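PDB 2O57: putative sarcosine dimethylglycine methyltransferase from Galdieria sulphuraria, which probably transfers methyl groups from S-adenosylmethionine to the amine nitrogen of sarcosine or dimethylglycine. Local coordinates for the interface of chains A and B. Residues are numbered along the deposited sequence; one frame, centred on the assembly and turned at random. Chains: chain A/B, putative sarcosine dimethylglycine methyltransferase.

The interface of chains A and B. Residues chain A 231-236; chain B 229-231.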
loop_
_atom_site.group_PDB
_atom_site.type_symbol
_atom_site.label_atom_id
_atom_site.label_comp_id
_atom_site.label_asym_id
_atom_site.label_seq_id
_atom_site.Cartn_x
_atom_site.Cartn_y
_atom_site.Cartn_z
ATOM N N THR A 231 5.198 -0.774 -3.083
ATOM C CA THR A 231 5.420 -0.223 -1.752
ATOM C C THR A 231 4.174 0.485 -1.202
ATOM O O THR A 231 3.256 0.891 -1.970
ATOM C CB THR A 231 6.642 0.730 -1.697
ATOM O OG1 THR A 231 6.405 1.903 -2.475
ATOM C CG2 THR A 231 7.904 0.058 -2.225
ATOM N N PHE A 232 4.154 0.619 0.128
ATOM C CA PHE A 232 3.021 1.113 0.871
ATOM C C PHE A 232 3.591 1.942 2.011
ATOM O O PHE A 232 4.597 1.562 2.630
ATOM C CB PHE A 232 2.193 -0.065 1.459
ATOM C CG PHE A 232 1.727 -1.082 0.432
ATOM C CD1 PHE A 232 0.450 -0.998 -0.132
ATOM C CD2 PHE A 232 2.553 -2.133 0.036
ATOM C CE1 PHE A 232 0.023 -1.941 -1.102
ATOM C CE2 PHE A 232 2.139 -3.054 -0.937
ATOM C CZ PHE A 232 0.881 -2.969 -1.498
ATOM N N SER A 233 2.985 3.094 2.265
ATOM C CA SER A 233 3.375 3.923 3.414
ATOM C C SER A 233 2.068 4.259 4.106
ATOM O O SER A 233 1.150 4.818 3.475
ATOM C CB SER A 233 4.127 5.181 2.949
ATOM O OG SER A 233 4.307 6.104 4.026
ATOM N N ARG A 234 1.954 3.854 5.369
ATOM C CA ARG A 234 0.726 4.071 6.114
ATOM C C ARG A 234 1.053 4.793 7.411
ATOM O O ARG A 234 1.070 4.140 8.470
ATOM C CB ARG A 234 0.063 2.733 6.414
ATOM C CG ARG A 234 -0.366 1.965 5.136
ATOM C CD ARG A 234 -0.934 0.607 5.516
ATOM N NE ARG A 234 -1.192 -0.268 4.368
ATOM C CZ ARG A 234 -2.374 -0.360 3.772
ATOM N NH1 ARG A 234 -3.427 0.373 4.201
ATOM N NH2 ARG A 234 -2.514 -1.217 2.762
ATOM N N PRO A 235 1.305 6.127 7.348
ATOM C CA PRO A 235 1.541 6.837 8.627
ATOM C C PRO A 235 0.276 6.877 9.502
ATOM O O PRO A 235 0.384 6.945 10.734
ATOM C CB PRO A 235 1.988 8.237 8.191
ATOM C CG PRO A 235 1.395 8.409 6.795
ATOM C CD PRO A 235 1.415 7.034 6.173
ATOM N N ASP A 236 -0.911 6.760 8.893
ATOM C CA ASP A 236 -2.129 6.599 9.679
ATOM C C ASP A 236 -2.130 5.367 10.584
ATOM O O ASP A 236 -2.477 5.479 11.747
ATOM C CB ASP A 236 -3.435 6.736 8.844
ATOM C CG ASP A 236 -3.594 5.668 7.743
ATOM O OD1 ASP A 236 -2.677 4.831 7.455
ATOM O OD2 ASP A 236 -4.690 5.708 7.131
ATOM N N LEU B 229 -2.906 10.315 4.516
ATOM C CA LEU B 229 -3.159 9.156 5.395
ATOM C C LEU B 229 -2.301 7.935 5.049
ATOM O O LEU B 229 -1.799 7.223 5.961
ATOM C CB LEU B 229 -4.661 8.753 5.343
ATOM C CG LEU B 229 -5.674 9.841 5.791
ATOM C CD1 LEU B 229 -7.102 9.272 5.670
ATOM C CD2 LEU B 229 -5.426 10.363 7.220
ATOM N N ARG B 230 -2.178 7.658 3.754
ATOM C CA ARG B 230 -1.435 6.477 3.259
ATOM C C ARG B 230 -1.218 6.647 1.772
ATOM O O ARG B 230 -2.001 7.334 1.112
ATOM C CB ARG B 230 -2.190 5.171 3.553
ATOM C CG ARG B 230 -3.604 5.103 2.943
ATOM C CD ARG B 230 -4.434 3.938 3.465
ATOM N NE ARG B 230 -5.090 4.275 4.736
ATOM C CZ ARG B 230 -6.278 3.828 5.116
ATOM N NH1 ARG B 230 -6.982 2.985 4.334
ATOM N NH2 ARG B 230 -6.781 4.230 6.296
ATOM N N THR B 231 -0.167 6.014 1.260
ATOM C CA THR B 231 0.191 6.024 -0.151
ATOM C C THR B 231 0.589 4.621 -0.610
ATOM O O THR B 231 1.030 3.774 0.194
ATOM C CB THR B 231 1.356 6.997 -0.503
ATOM O OG1 THR B 231 2.578 6.472 0.026
ATOM C CG2 THR B 231 1.106 8.401 0.033
#
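A:Ser233 and B:Thr231 pair as an antiparallel beta bridge between the two chains, shown by a reciprocal pair of backbone hydrogen bonds. A:Ser233 N donates to B:Thr231 O at 2.9 Å, and B:Thr231 N returns a bond to A:Ser233 O at 2.8 Å. Both are nearly straight. Beyond the bridge, A:Asp236 N donates to B:Leu229 O over 3.1 Å, extending the backbone pairing onto the start of a helix.

The charged contact is a salt bridge between A:Asp236 and B:Arg230. The arginine presents its NE/NH2 edge side-on, and both nitrogens converge on one carboxylate oxygen: B:Arg230 NE lies 2.8 Å and B:Arg230 NH2 2.7 Å from A:Asp236 OD2. That oxygen lies in the guanidinium plane, yet the carboxylate is turned 51° against it; A:Asp236 OD2 receives NE on its syn lone pair, whereas NH2 meets it on the syn side but out of the carboxylate plane. The bend of B:Arg230 at chi3 (84°) brings this edge round to the aspartate. The other oxygen, A:Asp236 OD1, lies 3.0 Å from B:Leu229 O, a doubtful, unfavourable approach of two acceptors rather than a bond.

Apolar packing is lighter. A:Arg234 CG lies 4.0 Å from B:Arg230 CB, while A:Asp236 CG lies 4.1 Å from B:Leu229 CB. The two guanidinium groups come near each other without contact, and the aspartate's bond to B:Arg230 may ease the like-charge approach.

In chain A the patch runs from the end of strand 226-233 through the loop residue A:Arg234 into the first turn of helix 235-251; in chain B it lies on strand 227-233. Two-fold symmetry repeats it with the chains exchanged, consistent with a dimer, though the structure alone does not establish one in solution.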